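AgaA (Rhizobium radiobacter, PDB 6HLX) binds the opine agropinic acid as the periplasmic binding protein of an ABC transporter, for import of the compound into the bacterial cell. Local coordinates at residues N403-F408 with S444-F449; G242-T247 with D373-G378; E61-L66 with T115-L120. All coordinates share one frame; numbering follows the deposited sequence.

From the N terminus, contact 3 comes first: strand 61-66 is rejoined by strand 115-120 after 48 residues, and the two pair as inner strands of a five-stranded antiparallel sheet. That loop is complete before contact 2 begins at 242-247, whose partner 373-378 follows 125 residues later; contact 1 then joins 403-408 to 444-449 across 35 mostly helical residues. The three follow in series, none nested or crossed. Contacts 1 and 2 touch, their centres about 6 Å apart: strands 446-451 and 240-245 are neighbours in one mixed sheet, and both contacts reach agropinic acid. Contact 3 lies remote, its centre about 33 Å from that of contact 1 and about 37 Å from that of contact 2.

Contact 1: N403-F408 with S444-F449; sequences NNSPYF and SPLVYF. With G9Z (agropinic acid), chain E.
Phe408 lays one face of its ring on the pyrrolidine of Pro445. From CB the side chain sets out with CG anti to the backbone N (chi1 176°), which carries the ring across to the proline. CG sits 3.7 Å from Pro445 CB, CD1 and CD2 are equally far from that carbon, and at the far end CE2 and CZ also meet Pro445 CG. Pro445 CB stands 3.5 Å from the centroid of the Phe408 ring and only 5° off its normal, an almost ideal CH-pi contact over the middle of the face.

Ser405 supplies the polar link. Its OG, beside the backbone N at chi1 -84°, donates to Pro445 O over 2.7 Å, approaching from above the carbonyl plane; Ser405 OG also accepts from Phe245 N. A type II turn from Ser405 to Phe408, closed by Phe408 N on Ser405 O at 3.0 Å, brings both residues to the same proline. Leu446 CD1 fills in alongside, 3.8 Å from Asn403 O, a buried carbonyl with no polar partner in the model. At the segment's start, Asn403 ND2 comes within 2.9 Å of agropinic acid OAR.

Helix 388-393 adds Tyr393 against Pro445 and Leu446, Arg258 of helix 255-264 packs on Phe408, and strand 446-451 continues beside strand 240-245, so the loop rests near the start of strand 446-451, beside the ligand pocket.

Contact 2: G242-T247 with D373-G378; sequences GLQFNT and DFTVMG. With G9Z (agropinic acid), chain E; EDO (1,2-ethanediol), chain B.
Gln244 is the side chain to follow here, since it runs from the strand pair straight to the ligand. CG lies beside the backbone N and the chain is extended beyond it; this side chain crosses that of Met377 at about a right angle, with OE1 lying against Met377 CB and CG. Gln244 OE1 accepts a 2.6 Å hydrogen bond from OAS of agropinic acid, while NE2 is held by the carbonyls of Asn404 and Thr402; with both ends of the amide engaged, its orientation is fixed.

Met377 shapes the same face. Its chain goes anti at chi1 and chi2, then bends at chi3 (66°), which folds CE back over Gly242 to 3.8 Å from Leu243 N. SD rests 3.7 Å from Gln244 CG. Gly242, with no side chain, leaves the space that the Met377 methyl occupies.

On the reverse face, Phe374 takes the crowded first torsion, its CG between the backbone N and the carbonyl carbon (chi1 69°). This stands the ring beside Leu243 and Phe245, all pointing the same way. The two phenylalanine planes are nearly parallel, 17° apart, but displaced so that little of one ring lies over the other; Phe374 CD2 meets Phe245 CE2 at 3.8 Å. Phe252 packs against both rings.

Backbone hydrogen bonds join Gly242 with Met377 and Gln244 with Thr375 in both directions, and Asn246 N continues the ladder to Asp373 O at 2.8 Å. Where the second strand runs on, Gly378 O accepts from ligand OAP at 2.7 Å. This antiparallel pair inside a mixed sheet, with Gln244, Met377 and Gly378 lining the opine pocket, belongs to the alpha/beta architecture of periplasmic binding proteins.

Contact 3: E61-L66 with T115-L120; sequences EFTFHL and TVKLTL. With ZN (zinc ion), chain R.
Strands 61-66 and 115-120 run antiparallel; one face of the pair is aromatic and aliphatic, the other carries threonines, a lysine and the zinc-binding histidine. On the buried face the large rings of one strand lean diagonally past their direct partners. Phe62 sits opposite Leu118, yet its ring reaches on to Leu120, where CE1 comes 3.5 Å from CD1. Phe64, paired with Val116, does the same one step along, its CE2 meeting Leu118 CD1 at 3.8 Å. Both rings have CG beside the backbone N (chi1 near -62°), so they lean the same way, and Leu120 and Leu118 each push a CD1 methyl obliquely against the ring of the phenylalanine diagonal to it. Leu66 CD1 closes the row against Val116 CG2, and Met127, Ile128 and Leu131 of helix 127-131 pack on the two rings.

On the other face, methyl meets methyl where Thr63 CG2 touches Thr115 CG2 at 3.8 Å, and the aliphatic part of Lys117 lies alongside Thr63 before its end leads away. His65 NE2 binds zinc at 2.0 Å, with Glu54 of the adjacent strand as another ligand. Across the ring ND1 donates to a water at 2.8 Å, in the ring plane; this water in turn donates to Thr115 OG1, which also bonds Asp112. That chain would steady the imidazole's rotation.

Four backbone bonds, Phe62 with Leu118 and Phe64 with Val116, join the third and fourth strands of a five-stranded antiparallel sheet with a zinc site on its outer face.

Contact 1: N403-F408 with S444-F449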
loop_
_atom_site.group_PDB
_atom_site.type_symbol
_atom_site.label_atom_id
_atom_site.label_comp_id
_atom_site.label_asym_id
_atom_site.label_seq_id
_atom_site.Cartn_x
_atom_site.Cartn_y
_atom_site.Cartn_z
ATOM N N ASN A 403 3.276 4.730 6.104
ATOM C CA ASN A 403 1.895 5.191 6.317
ATOM C C ASN A 403 1.640 5.967 7.603
ATOM O O ASN A 403 0.514 6.416 7.798
ATOM C CB ASN A 403 0.935 3.993 6.294
ATOM C CG ASN A 403 0.752 3.382 4.929
ATOM O OD1 ASN A 403 0.618 2.148 4.776
ATOM N ND2 ASN A 403 0.714 4.230 3.911
ATOM N N ASN A 404 2.639 6.098 8.466
ATOM C CA ASN A 404 2.388 6.767 9.756
ATOM C C ASN A 404 2.793 8.248 9.779
ATOM O O ASN A 404 3.305 8.784 8.791
ATOM C CB ASN A 404 3.053 5.991 10.917
ATOM C CG ASN A 404 4.522 6.298 11.109
ATOM O OD1 ASN A 404 5.248 6.530 10.138
ATOM N ND2 ASN A 404 4.999 6.298 12.366
ATOM N N SER A 405 2.591 8.883 10.945
ATOM C CA SER A 405 3.024 10.250 11.216
ATOM C C SER A 405 4.314 10.116 12.039
ATOM O O SER A 405 4.261 9.680 13.201
ATOM C CB SER A 405 1.939 11.012 11.974
ATOM O OG SER A 405 1.063 11.490 10.965
ATOM N N PRO A 406 5.486 10.359 11.398
ATOM C CA PRO A 406 6.764 10.083 12.062
ATOM C C PRO A 406 6.844 10.500 13.529
ATOM O O PRO A 406 6.463 11.619 13.903
ATOM C CB PRO A 406 7.789 10.816 11.187
ATOM C CG PRO A 406 7.215 10.695 9.796
ATOM C CD PRO A 406 5.701 10.798 9.997
ATOM N N TYR A 407 7.273 9.538 14.376
ATOM C CA TYR A 407 7.522 9.677 15.816
ATOM C C TYR A 407 6.272 9.820 16.690
ATOM O O TYR A 407 6.414 9.914 17.911
ATOM C CB TYR A 407 8.540 10.807 16.126
ATOM C CG TYR A 407 9.790 10.673 15.282
ATOM C CD1 TYR A 407 10.751 9.705 15.573
ATOM C CD2 TYR A 407 9.957 11.429 14.126
ATOM C CE1 TYR A 407 11.869 9.522 14.754
ATOM C CE2 TYR A 407 11.079 11.268 13.310
ATOM C CZ TYR A 407 12.034 10.318 13.635
ATOM O OH TYR A 407 13.138 10.152 12.835
ATOM N N PHE A 408 5.061 9.734 16.106
ATOM C CA PHE A 408 3.851 9.724 16.922
ATOM C C PHE A 408 3.861 8.429 17.761
ATOM O O PHE A 408 4.097 7.339 17.227
ATOM C CB PHE A 408 2.584 9.761 16.051
ATOM C CG PHE A 408 1.313 9.659 16.878
ATOM C CD1 PHE A 408 0.871 10.737 17.639
ATOM C CD2 PHE A 408 0.570 8.480 16.901
ATOM C CE1 PHE A 408 -0.291 10.633 18.419
ATOM C CE2 PHE A 408 -0.593 8.375 17.669
ATOM C CZ PHE A 408 -1.019 9.451 18.427
ATOM N N SER A 444 -5.785 13.203 16.444
ATOM C CA SER A 444 -5.630 13.393 15.001
ATOM C C SER A 444 -4.166 13.306 14.498
ATOM O O SER A 444 -3.717 14.226 13.801
ATOM C CB SER A 444 -6.284 14.700 14.565
ATOM O OG SER A 444 -7.693 14.545 14.548
ATOM N N PRO A 445 -3.402 12.233 14.822
ATOM C CA PRO A 445 -2.039 12.108 14.258
ATOM C C PRO A 445 -2.089 12.016 12.734
ATOM O O PRO A 445 -1.156 12.436 12.066
ATOM C CB PRO A 445 -1.518 10.806 14.863
ATOM C CG PRO A 445 -2.760 10.001 15.157
ATOM C CD PRO A 445 -3.770 11.026 15.604
ATOM N N LEU A 446 -3.195 11.459 12.189
ATOM C CA LEU A 446 -3.450 11.368 10.747
ATOM C C LEU A 446 -4.697 12.203 10.473
ATOM O O LEU A 446 -5.631 12.194 11.272
ATOM C CB LEU A 446 -3.724 9.923 10.291
ATOM C CG LEU A 446 -2.557 8.904 10.158
ATOM C CD1 LEU A 446 -1.475 9.370 9.162
ATOM C CD2 LEU A 446 -1.972 8.511 11.496
ATOM N N VAL A 447 -4.717 12.887 9.329
ATOM C CA VAL A 447 -5.881 13.675 8.915
ATOM C C VAL A 447 -6.318 13.118 7.563
ATOM O O VAL A 447 -5.464 12.807 6.710
ATOM C CB VAL A 447 -5.565 15.190 8.896
ATOM C CG1 VAL A 447 -6.561 15.948 8.028
ATOM C CG2 VAL A 447 -5.546 15.756 10.323
ATOM N N TYR A 448 -7.653 12.960 7.365
ATOM C CA TYR A 448 -8.168 12.361 6.129
ATOM C C TYR A 448 -9.141 13.314 5.458
ATOM O O TYR A 448 -9.951 13.950 6.144
ATOM C CB TYR A 448 -8.894 11.040 6.447
ATOM C CG TYR A 448 -8.077 10.073 7.270
ATOM C CD1 TYR A 448 -8.139 10.086 8.662
ATOM C CD2 TYR A 448 -7.291 9.094 6.657
ATOM C CE1 TYR A 448 -7.385 9.195 9.428
ATOM C CE2 TYR A 448 -6.551 8.185 7.414
ATOM C CZ TYR A 448 -6.624 8.227 8.800
ATOM O OH TYR A 448 -5.917 7.333 9.561
ATOM N N PHE A 449 -9.098 13.368 4.113
ATOM C CA PHE A 449 -9.949 14.303 3.387
ATOM C C PHE A 449 -10.970 13.685 2.480
ATOM O O PHE A 449 -12.063 14.243 2.373
ATOM C CB PHE A 449 -9.083 15.275 2.564
ATOM C CG PHE A 449 -8.226 16.181 3.424
ATOM C CD1 PHE A 449 -8.773 16.860 4.510
ATOM C CD2 PHE A 449 -6.867 16.335 3.157
ATOM C CE1 PHE A 449 -7.973 17.701 5.308
ATOM C CE2 PHE A 449 -6.074 17.175 3.952
ATOM C CZ PHE A 449 -6.631 17.840 5.021
HETATM O OAM G9Z E . 2.758 4.285 -5.189
HETATM C CAB G9Z E . 2.077 5.320 -5.214
HETATM C CAC G9Z E . 2.160 6.263 -6.259
HETATM C CB G9Z E . 1.134 7.385 -5.910
HETATM C CA G9Z E . 0.643 7.050 -4.511
HETATM C C G9Z E . -0.787 7.037 -4.456
HETATM O O G9Z E . -1.399 5.985 -4.790
HETATM N N G9Z E . 1.285 5.730 -4.205
HETATM C CAG G9Z E . 0.989 4.908 -2.970
HETATM C CAH G9Z E . 1.772 5.447 -1.772
HETATM O OAP G9Z E . 1.289 6.768 -1.524
HETATM C CAI G9Z E . 1.598 4.588 -0.516
HETATM O OAQ G9Z E . 1.680 3.188 -0.887
HETATM C CAJ G9Z E . 2.733 4.856 0.530
HETATM O OAR G9Z E . 2.528 4.022 1.685
HETATM C CAK G9Z E . 2.940 6.328 0.960
HETATM O OAT G9Z E . 4.179 6.447 1.686
HETATM C CAL G9Z E . 1.755 6.885 1.763
HETATM O OAS G9Z E . 1.950 8.294 2.015
HETATM O OXT G9Z E . -1.374 8.098 -4.107
#

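Contact 2: G242-T247 with D373-G378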
loop_
_atom_site.group_PDB
_atom_site.type_symbol
_atom_site.label_atom_id
_atom_site.label_comp_id
_atom_site.label_asym_id
_atom_site.label_seq_id
_atom_site.Cartn_x
_atom_site.Cartn_y
_atom_site.Cartn_z
ATOM N N GLY A 242 -5.120 12.159 2.330
ATOM C CA GLY A 242 -5.018 12.832 3.625
ATOM C C GLY A 242 -3.624 13.362 3.857
ATOM O O GLY A 242 -2.917 13.685 2.898
ATOM N N LEU A 243 -3.225 13.479 5.134
ATOM C CA LEU A 243 -1.894 13.978 5.466
ATOM C C LEU A 243 -1.266 13.148 6.565
ATOM O O LEU A 243 -1.949 12.774 7.524
ATOM C CB LEU A 243 -1.992 15.440 5.973
ATOM C CG LEU A 243 -2.369 16.521 4.946
ATOM C CD1 LEU A 243 -2.776 17.804 5.652
ATOM C CD2 LEU A 243 -1.176 16.823 3.991
ATOM N N GLN A 244 0.047 12.954 6.454
ATOM C CA GLN A 244 0.921 12.368 7.473
ATOM C C GLN A 244 1.777 13.531 7.945
ATOM O O GLN A 244 2.238 14.331 7.118
ATOM C CB GLN A 244 1.827 11.272 6.880
ATOM C CG GLN A 244 1.061 10.007 6.566
ATOM C CD GLN A 244 1.779 9.157 5.568
ATOM O OE1 GLN A 244 1.379 9.113 4.405
ATOM N NE2 GLN A 244 2.870 8.492 5.978
ATOM N N PHE A 245 1.978 13.633 9.255
ATOM C CA PHE A 245 2.743 14.729 9.867
ATOM C C PHE A 245 4.004 14.221 10.550
ATOM O O PHE A 245 3.936 13.251 11.324
ATOM C CB PHE A 245 1.878 15.424 10.950
ATOM C CG PHE A 245 0.570 16.002 10.457
ATOM C CD1 PHE A 245 -0.586 15.237 10.444
ATOM C CD2 PHE A 245 0.495 17.314 10.010
ATOM C CE1 PHE A 245 -1.800 15.779 10.003
ATOM C CE2 PHE A 245 -0.714 17.846 9.555
ATOM C CZ PHE A 245 -1.845 17.061 9.519
ATOM N N ASN A 246 5.131 14.922 10.361
ATOM C CA ASN A 246 6.324 14.581 11.121
ATOM C C ASN A 246 6.158 15.306 12.461
ATOM O O ASN A 246 6.243 16.550 12.522
ATOM C CB ASN A 246 7.589 15.050 10.417
ATOM C CG ASN A 246 8.841 14.624 11.115
ATOM O OD1 ASN A 246 8.863 14.441 12.335
ATOM N ND2 ASN A 246 9.918 14.442 10.350
ATOM N N THR A 247 5.929 14.531 13.532
ATOM C CA THR A 247 5.665 15.113 14.854
ATOM C C THR A 247 6.908 15.741 15.522
ATOM O O THR A 247 6.764 16.370 16.592
ATOM C CB THR A 247 4.950 14.129 15.775
ATOM O OG1 THR A 247 5.849 13.093 16.141
ATOM C CG2 THR A 247 3.642 13.586 15.183
ATOM N N ASP A 373 8.211 17.804 6.703
ATOM C CA ASP A 373 7.431 18.430 7.795
ATOM C C ASP A 373 6.053 17.721 7.787
ATOM O O ASP A 373 5.603 17.210 8.808
ATOM C CB ASP A 373 7.260 19.936 7.536
ATOM C CG ASP A 373 8.556 20.740 7.527
ATOM O OD1 ASP A 373 9.551 20.265 8.104
ATOM O OD2 ASP A 373 8.573 21.837 6.919
ATOM N N PHE A 374 5.417 17.663 6.608
ATOM C CA PHE A 374 4.193 16.883 6.376
ATOM C C PHE A 374 4.113 16.473 4.938
ATOM O O PHE A 374 4.829 17.028 4.104
ATOM C CB PHE A 374 2.895 17.534 6.900
ATOM C CG PHE A 374 2.311 18.776 6.262
ATOM C CD1 PHE A 374 3.142 19.794 5.781
ATOM C CD2 PHE A 374 0.934 19.011 6.299
ATOM C CE1 PHE A 374 2.600 20.995 5.304
ATOM C CE2 PHE A 374 0.393 20.213 5.821
ATOM C CZ PHE A 374 1.233 21.195 5.327
ATOM N N THR A 375 3.342 15.412 4.650
ATOM C CA THR A 375 3.277 14.878 3.278
ATOM C C THR A 375 1.875 14.492 2.902
ATOM O O THR A 375 1.100 14.082 3.773
ATOM C CB THR A 375 4.270 13.700 3.074
ATOM O OG1 THR A 375 4.286 13.291 1.691
ATOM C CG2 THR A 375 3.935 12.447 3.936
ATOM N N VAL A 376 1.535 14.702 1.620
ATOM C CA VAL A 376 0.255 14.248 1.071
ATOM C C VAL A 376 0.274 12.704 1.164
ATOM O O VAL A 376 1.232 12.042 0.735
ATOM C CB VAL A 376 0.051 14.733 -0.382
ATOM C CG1 VAL A 376 -1.143 14.044 -1.043
ATOM C CG2 VAL A 376 -0.119 16.258 -0.408
ATOM N N MET A 377 -0.806 12.142 1.710
ATOM C CA MET A 377 -0.939 10.699 1.898
ATOM C C MET A 377 -2.019 10.220 0.935
ATOM O O MET A 377 -3.152 10.672 1.029
ATOM C CB MET A 377 -1.384 10.432 3.376
ATOM C CG MET A 377 -1.814 8.980 3.656
ATOM S SD MET A 377 -2.240 8.700 5.396
ATOM C CE MET A 377 -3.766 9.749 5.584
ATOM N N GLY A 378 -1.647 9.331 0.021
ATOM C CA GLY A 378 -2.546 8.654 -0.913
ATOM C C GLY A 378 -2.360 7.189 -0.594
ATOM O O GLY A 378 -1.325 6.621 -0.934
HETATM O OAM G9Z E . 2.758 4.285 -5.189
HETATM C CAB G9Z E . 2.077 5.320 -5.214
HETATM C CAC G9Z E . 2.160 6.263 -6.259
HETATM C CB G9Z E . 1.134 7.385 -5.910
HETATM C CA G9Z E . 0.643 7.050 -4.511
HETATM C C G9Z E . -0.787 7.037 -4.456
HETATM O O G9Z E . -1.399 5.985 -4.790
HETATM N N G9Z E . 1.285 5.730 -4.205
HETATM C CAG G9Z E . 0.989 4.908 -2.970
HETATM C CAH G9Z E . 1.772 5.447 -1.772
HETATM O OAP G9Z E . 1.289 6.768 -1.524
HETATM C CAI G9Z E . 1.598 4.588 -0.516
HETATM O OAQ G9Z E . 1.680 3.188 -0.887
HETATM C CAJ G9Z E . 2.733 4.856 0.530
HETATM O OAR G9Z E . 2.528 4.022 1.685
HETATM C CAK G9Z E . 2.940 6.328 0.960
HETATM O OAT G9Z E . 4.179 6.447 1.686
HETATM C CAL G9Z E . 1.755 6.885 1.763
HETATM O OAS G9Z E . 1.950 8.294 2.015
HETATM O OXT G9Z E . -1.374 8.098 -4.107
HETATM C C1 EDO B . 11.936 17.985 11.807
HETATM O O1 EDO B . 11.936 19.339 12.215
HETATM C C2 EDO B . 10.653 17.709 10.985
HETATM O O2 EDO B . 10.676 18.433 9.766
#

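Contact 3: E61-L66 with T115-L120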
loop_
_atom_site.group_PDB
_atom_site.type_symbol
_atom_site.label_atom_id
_atom_site.label_comp_id
_atom_site.label_asym_id
_atom_site.label_seq_id
_atom_site.Cartn_x
_atom_site.Cartn_y
_atom_site.Cartn_z
ATOM N N GLU A 61 0.863 -18.975 18.130
ATOM C CA GLU A 61 1.670 -20.036 17.491
ATOM C C GLU A 61 1.089 -20.354 16.125
ATOM O O GLU A 61 -0.134 -20.525 15.995
ATOM C CB GLU A 61 1.721 -21.301 18.367
ATOM C CG GLU A 61 2.456 -21.077 19.681
ATOM C CD GLU A 61 2.381 -22.241 20.649
ATOM O OE1 GLU A 61 3.182 -23.186 20.489
ATOM O OE2 GLU A 61 1.528 -22.211 21.564
ATOM N N PHE A 62 1.961 -20.434 15.108
ATOM C CA PHE A 62 1.542 -20.626 13.717
ATOM C C PHE A 62 2.374 -21.732 13.092
ATOM O O PHE A 62 3.603 -21.697 13.196
ATOM C CB PHE A 62 1.760 -19.306 12.935
ATOM C CG PHE A 62 0.948 -18.124 13.442
ATOM C CD1 PHE A 62 1.297 -17.468 14.626
ATOM C CD2 PHE A 62 -0.158 -17.663 12.734
ATOM C CE1 PHE A 62 0.500 -16.438 15.137
ATOM C CE2 PHE A 62 -0.944 -16.619 13.237
ATOM C CZ PHE A 62 -0.591 -15.992 14.418
ATOM N N THR A 63 1.728 -22.706 12.456
ATOM C CA THR A 63 2.475 -23.763 11.756
ATOM C C THR A 63 2.122 -23.672 10.300
ATOM O O THR A 63 0.942 -23.679 9.967
ATOM C CB THR A 63 2.168 -25.170 12.298
ATOM O OG1 THR A 63 2.515 -25.216 13.674
ATOM C CG2 THR A 63 2.961 -26.267 11.559
ATOM N N PHE A 64 3.132 -23.656 9.433
ATOM C CA PHE A 64 2.920 -23.638 7.982
ATOM C C PHE A 64 3.442 -24.916 7.398
ATOM O O PHE A 64 4.609 -25.270 7.636
ATOM C CB PHE A 64 3.639 -22.449 7.329
ATOM C CG PHE A 64 3.101 -21.137 7.851
ATOM C CD1 PHE A 64 2.031 -20.508 7.222
ATOM C CD2 PHE A 64 3.643 -20.548 8.991
ATOM C CE1 PHE A 64 1.489 -19.328 7.739
ATOM C CE2 PHE A 64 3.106 -19.363 9.506
ATOM C CZ PHE A 64 2.034 -18.763 8.873
ATOM N N HIS A 65 2.582 -25.622 6.652
ATOM C CA HIS A 65 2.970 -26.849 5.958
ATOM C C HIS A 65 3.203 -26.478 4.516
ATOM O O HIS A 65 2.274 -26.062 3.823
ATOM C CB HIS A 65 1.906 -27.921 6.139
ATOM C CG HIS A 65 1.884 -28.435 7.537
ATOM N ND1 HIS A 65 2.906 -29.233 8.026
ATOM C CD2 HIS A 65 0.976 -28.239 8.520
ATOM C CE1 HIS A 65 2.566 -29.525 9.273
ATOM N NE2 HIS A 65 1.416 -28.953 9.607
ATOM N N LEU A 66 4.464 -26.509 4.088
ATOM C CA LEU A 66 4.832 -26.022 2.764
ATOM C C LEU A 66 4.400 -26.921 1.619
ATOM O O LEU A 66 4.532 -28.140 1.680
ATOM C CB LEU A 66 6.343 -25.717 2.656
ATOM C CG LEU A 66 6.938 -24.754 3.686
ATOM C CD1 LEU A 66 8.413 -24.521 3.388
ATOM C CD2 LEU A 66 6.159 -23.409 3.742
ATOM N N THR A 115 8.231 -27.631 6.895
ATOM C CA THR A 115 7.452 -27.077 8.001
ATOM C C THR A 115 8.149 -25.881 8.617
ATOM O O THR A 115 9.335 -25.961 8.925
ATOM C CB THR A 115 7.213 -28.153 9.091
ATOM O OG1 THR A 115 6.747 -29.373 8.494
ATOM C CG2 THR A 115 6.257 -27.688 10.196
ATOM N N VAL A 116 7.397 -24.791 8.806
ATOM C CA VAL A 116 7.854 -23.567 9.472
ATOM C C VAL A 116 6.899 -23.320 10.632
ATOM O O VAL A 116 5.688 -23.319 10.432
ATOM C CB VAL A 116 7.838 -22.324 8.547
ATOM C CG1 VAL A 116 8.394 -21.087 9.270
ATOM C CG2 VAL A 116 8.591 -22.581 7.270
ATOM N N LYS A 117 7.438 -23.042 11.817
ATOM C CA LYS A 117 6.599 -22.719 12.964
ATOM C C LYS A 117 7.024 -21.369 13.517
ATOM O O LYS A 117 8.206 -21.181 13.805
ATOM C CB LYS A 117 6.762 -23.774 14.058
ATOM C CG LYS A 117 6.344 -25.182 13.664
ATOM C CD LYS A 117 6.226 -26.076 14.911
ATOM C CE LYS A 117 7.532 -26.673 15.388
ATOM N NZ LYS A 117 7.323 -27.614 16.521
ATOM N N LEU A 118 6.063 -20.449 13.690
ATOM C CA LEU A 118 6.315 -19.140 14.291
ATOM C C LEU A 118 5.713 -19.108 15.677
ATOM O O LEU A 118 4.638 -19.670 15.913
ATOM C CB LEU A 118 5.680 -17.995 13.462
ATOM C CG LEU A 118 5.996 -17.966 11.969
ATOM C CD1 LEU A 118 5.260 -16.810 11.289
ATOM C CD2 LEU A 118 7.499 -17.915 11.704
ATOM N N THR A 119 6.416 -18.457 16.606
ATOM C CA THR A 119 5.911 -18.184 17.939
ATOM C C THR A 119 6.026 -16.673 18.071
ATOM O O THR A 119 7.084 -16.107 17.764
ATOM C CB THR A 119 6.668 -18.918 19.051
ATOM O OG1 THR A 119 6.630 -20.324 18.795
ATOM C CG2 THR A 119 6.047 -18.655 20.427
ATOM N N LEU A 120 4.940 -16.024 18.497
ATOM C CA LEU A 120 4.926 -14.574 18.680
ATOM C C LEU A 120 5.136 -14.217 20.146
ATOM O O LEU A 120 4.754 -14.983 21.032
ATOM C CB LEU A 120 3.594 -13.969 18.201
ATOM C CG LEU A 120 3.062 -14.341 16.799
ATOM C CD1 LEU A 120 1.863 -13.454 16.443
ATOM C CD2 LEU A 120 4.145 -14.252 15.732
HETATM ZN ZN ZN R . 0.431 -29.148 11.394
HETATM O O HOH W 1 4.833 -30.229 6.317
#